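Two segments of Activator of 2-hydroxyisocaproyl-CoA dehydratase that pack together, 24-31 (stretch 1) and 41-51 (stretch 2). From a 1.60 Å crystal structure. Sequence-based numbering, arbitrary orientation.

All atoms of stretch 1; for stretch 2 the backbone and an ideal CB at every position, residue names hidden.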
# COMPACT_ATOMS: atom_id res chain seq x y z
N ILE A 24 -12.27 -31.35 -18.04
CA ILE A 24 -12.02 -30.01 -18.55
C ILE A 24 -11.71 -30.10 -20.04
O ILE A 24 -10.67 -30.64 -20.42
CB ILE A 24 -10.82 -29.34 -17.85
CG1 ILE A 24 -11.07 -29.24 -16.34
CG2 ILE A 24 -10.56 -27.96 -18.43
CD1 ILE A 24 -9.91 -28.62 -15.57
N VAL A 25 -12.60 -29.59 -20.88
CA VAL A 25 -12.38 -29.65 -22.33
C VAL A 25 -11.85 -28.32 -22.86
O VAL A 25 -11.43 -28.23 -24.01
CB VAL A 25 -13.66 -30.08 -23.10
CG1 VAL A 25 -14.06 -31.51 -22.72
CG2 VAL A 25 -14.82 -29.11 -22.87
N ALA A 26 -11.86 -27.29 -22.02
CA ALA A 26 -11.35 -25.99 -22.43
C ALA A 26 -11.14 -25.09 -21.22
O ALA A 26 -11.86 -25.17 -20.22
CB ALA A 26 -12.30 -25.32 -23.42
N SER A 27 -10.13 -24.24 -21.32
CA SER A 27 -9.89 -23.24 -20.29
C SER A 27 -9.21 -22.06 -20.95
O SER A 27 -8.62 -22.18 -22.02
CB SER A 27 -9.01 -23.81 -19.20
OG SER A 27 -7.71 -24.11 -19.70
N GLU A 28 -9.29 -20.90 -20.32
CA GLU A 28 -8.73 -19.71 -20.93
C GLU A 28 -8.57 -18.65 -19.87
O GLU A 28 -9.45 -18.46 -19.02
CB GLU A 28 -9.63 -19.21 -22.06
CG GLU A 28 -9.08 -18.01 -22.81
CD GLU A 28 -7.77 -18.31 -23.53
OE1 GLU A 28 -7.54 -19.49 -23.87
OE2 GLU A 28 -6.98 -17.37 -23.75
N THR A 29 -7.44 -17.96 -19.91
CA THR A 29 -7.22 -16.83 -19.03
C THR A 29 -6.91 -15.63 -19.90
O THR A 29 -6.10 -15.72 -20.82
CB THR A 29 -6.04 -17.10 -18.07
OG1 THR A 29 -6.33 -18.28 -17.30
CG2 THR A 29 -5.80 -15.92 -17.13
N ILE A 30 -7.57 -14.52 -19.63
CA ILE A 30 -7.23 -13.25 -20.26
C ILE A 30 -6.88 -12.27 -19.15
O ILE A 30 -7.63 -12.13 -18.19
CB ILE A 30 -8.41 -12.69 -21.08
CG1 ILE A 30 -8.87 -13.72 -22.12
CG2 ILE A 30 -8.02 -11.39 -21.75
CD1 ILE A 30 -7.92 -13.88 -23.28
N SER A 31 -5.75 -11.58 -19.28
CA SER A 31 -5.24 -10.72 -18.21
C SER A 31 -5.91 -9.36 -18.19
O SER A 31 -5.25 -8.34 -17.97
CB SER A 31 -3.73 -10.54 -18.34
OG SER A 31 -3.06 -11.79 -18.27
N UNK A 41 -13.84 -11.76 -24.07
CA UNK A 41 -12.71 -12.35 -24.76
C UNK A 41 -12.47 -13.79 -24.31
O UNK A 41 -12.10 -14.65 -25.11
CB UNK A 41 -11.45 -11.51 -24.53
N UNK A 42 -12.68 -14.06 -23.02
CA UNK A 42 -12.57 -15.41 -22.49
C UNK A 42 -13.57 -16.31 -23.20
O UNK A 42 -13.24 -17.40 -23.67
CB UNK A 42 -12.80 -15.43 -20.98
N UNK A 43 -14.80 -15.83 -23.30
CA UNK A 43 -15.87 -16.59 -23.94
C UNK A 43 -15.56 -16.90 -25.39
O UNK A 43 -15.74 -18.03 -25.84
CB UNK A 43 -17.19 -15.82 -23.85
N UNK A 44 -15.09 -15.90 -26.13
CA UNK A 44 -14.73 -16.09 -27.53
C UNK A 44 -13.74 -17.24 -27.68
O UNK A 44 -13.85 -18.05 -28.59
CB UNK A 44 -14.14 -14.80 -28.11
N UNK A 45 -12.77 -17.30 -26.77
CA UNK A 45 -11.71 -18.30 -26.89
C UNK A 45 -12.17 -19.70 -26.49
O UNK A 45 -11.79 -20.68 -27.12
CB UNK A 45 -10.51 -17.89 -26.03
N UNK A 46 -12.99 -19.79 -25.45
CA UNK A 46 -13.57 -21.08 -25.08
C UNK A 46 -14.40 -21.65 -26.22
O UNK A 46 -14.29 -22.83 -26.53
CB UNK A 46 -14.43 -20.94 -23.82
N UNK A 47 -15.22 -20.80 -26.83
CA UNK A 47 -16.09 -21.20 -27.93
C UNK A 47 -15.29 -21.56 -29.17
O UNK A 47 -15.62 -22.50 -29.89
CB UNK A 47 -17.08 -20.08 -28.26
N UNK A 48 -14.23 -20.79 -29.43
CA UNK A 48 -13.38 -21.04 -30.58
C UNK A 48 -12.67 -22.37 -30.46
O UNK A 48 -12.61 -23.15 -31.41
CB UNK A 48 -12.36 -19.91 -30.74
N UNK A 49 -12.13 -22.64 -29.27
CA UNK A 49 -11.40 -23.87 -29.02
C UNK A 49 -12.30 -25.09 -29.19
O UNK A 49 -11.91 -26.08 -29.81
CB UNK A 49 -10.80 -23.85 -27.61
N UNK A 50 -13.49 -25.02 -28.60
CA UNK A 50 -14.36 -26.18 -28.50
C UNK A 50 -15.30 -26.31 -29.69
O UNK A 50 -15.85 -27.39 -29.93
CB UNK A 50 -15.17 -26.11 -27.21
N UNK A 51 -15.49 -25.22 -30.42
CA UNK A 51 -16.47 -25.20 -31.50
C UNK A 51 -17.88 -25.21 -30.95
O UNK A 51 -18.84 -25.48 -31.67
CB UNK A 51 -16.26 -26.39 -32.44

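Stretch 2 is helical from 41 to 50 and runs nearly antiparallel to the strand 24-30, their directions 151° apart and their axes 7.9 Å apart at closest. The strand turns Ala26, Glu28 and Ile30 toward the helix, so successive helical turns meet, in order, Ile30, Glu28 and Ala26.

At position 41 CA-to-CB points sideways, and the ideal CB lies 4.2 Å from Ile30 CG1. A long side chain could lie along the isoleucine; aliphatic, aromatic or flat polar groups would all suit. The deposited residue is Arg41, whose guanidinium takes Ile30 over one face, with CZ 3.6 Å from Ile30 CG2.

Position 42 also points sideways, its ideal CB 4.4 Å from Ile30 CG1 and 4.9 Å from Glu28 CG. These neighbours are carbon atoms, which favours a compact apolar group such as valine, isoleucine, leucine or alanine. It is Val42, with chi1 near t; its CG2 packs 3.5 Å from Ile30 CG1.

Positions 43 and 44 have no atom of stretch 1 within 5.5 Å of the ideal CB, so the strand leaves their choice open. They are Leu43, directed away, and Glu44, out of reach.

Position 45 points toward the strand, with its ideal CB 3.5 Å from Glu28 CG. The nearby carboxylate makes a basic side chain attractive, but the close carbon contact would also suit an aliphatic one. Lys45 is found, and it does not pair with the acid: its CD lies 3.0 Å from Glu28 OE2, while its end leads away from the strand.

At position 46 the CB points sideways, 4.9 Å from Ala26 CB and 5.4 Å from Glu28 CB. The small alanine leaves room for a branched or long apolar chain, with leucine, methionine or isoleucine plausible. Leu46 bends its end nearer: CD2 comes 4.0 Å from Ala26 CB, 3.8 Å from Glu28 CB and 3.7 Å from Ser27 C.

Positions 47 and 48 again find no partner within 5.5 Å; 47 is Tyr47, directed away. At 48 the helical phi of -65° does not require glycine, although an ideal CB would be crowded by the carbonyl O of Glu44. Gly48 is deposited.

Position 49 points toward the strand, its ideal CB 4.7 Å from Ala26 CB. Within range of a long chain lie the Ser27 carbonyl and the Glu28 carboxylate, so lysine or arginine fits best. Lys49 uses both: NZ donates to Ser27 O at 2.7 Å and, more weakly, to Glu28 OE1 at 2.9 Å, the latter contact also a salt bridge.

At position 50 CA-to-CB points toward the strand, and the ideal CB lies 4.8 Å from Ala26 CB and 5.3 Å from Val25 CG2, suiting threonine, valine or another modest side chain. Thr50 places CG2 3.3 Å from Ala26 CB, while OG1 donates to Leu46 O at 2.9 Å, one turn back.

Position 51 leaves helical geometry with phi 71°, which favours glycine, and Gly51 is found, without contact to the strand.

Stretch 2 (41-51) RVLEKLYGKTG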
# COMPACT_ATOMS: atom_id res chain seq x y z
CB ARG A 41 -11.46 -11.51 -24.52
CG ARG A 41 -11.60 -10.07 -25.01
CD ARG A 41 -10.42 -9.23 -24.59
NE ARG A 41 -9.16 -9.82 -25.01
CZ ARG A 41 -7.96 -9.37 -24.67
NH1 ARG A 41 -6.87 -9.99 -25.11
NH2 ARG A 41 -7.85 -8.30 -23.89
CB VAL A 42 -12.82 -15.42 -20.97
CG1 VAL A 42 -13.03 -16.83 -20.46
CG2 VAL A 42 -11.67 -14.75 -20.23
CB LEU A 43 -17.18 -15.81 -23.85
CG LEU A 43 -17.81 -15.76 -22.46
CD1 LEU A 43 -18.98 -14.79 -22.45
CD2 LEU A 43 -18.26 -17.16 -22.07
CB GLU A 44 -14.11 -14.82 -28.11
CG GLU A 44 -15.06 -13.66 -28.23
CD GLU A 44 -14.35 -12.37 -28.58
OE1 GLU A 44 -13.21 -12.43 -29.07
OE2 GLU A 44 -14.94 -11.29 -28.36
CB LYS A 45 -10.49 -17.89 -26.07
CG LYS A 45 -9.80 -16.65 -26.62
CD LYS A 45 -8.31 -16.71 -26.41
CE LYS A 45 -7.60 -15.59 -27.17
NZ LYS A 45 -7.89 -15.66 -28.63
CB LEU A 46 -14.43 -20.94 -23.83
CG LEU A 46 -13.63 -20.49 -22.61
CD1 LEU A 46 -14.57 -20.18 -21.47
CD2 LEU A 46 -12.61 -21.55 -22.21
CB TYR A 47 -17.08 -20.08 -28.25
CG TYR A 47 -18.14 -19.88 -27.20
CD1 TYR A 47 -18.71 -20.96 -26.53
CD2 TYR A 47 -18.58 -18.60 -26.86
CE1 TYR A 47 -19.69 -20.77 -25.56
CE2 TYR A 47 -19.55 -18.41 -25.90
CZ TYR A 47 -20.10 -19.49 -25.25
OH TYR A 47 -21.07 -19.29 -24.29
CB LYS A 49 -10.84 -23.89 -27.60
CG LYS A 49 -9.78 -22.84 -27.31
CD LYS A 49 -9.19 -23.08 -25.93
CE LYS A 49 -8.39 -21.89 -25.43
NZ LYS A 49 -7.36 -22.31 -24.45
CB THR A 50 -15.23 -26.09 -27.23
OG1 THR A 50 -16.11 -24.97 -27.33
CG2 THR A 50 -14.36 -25.96 -25.98
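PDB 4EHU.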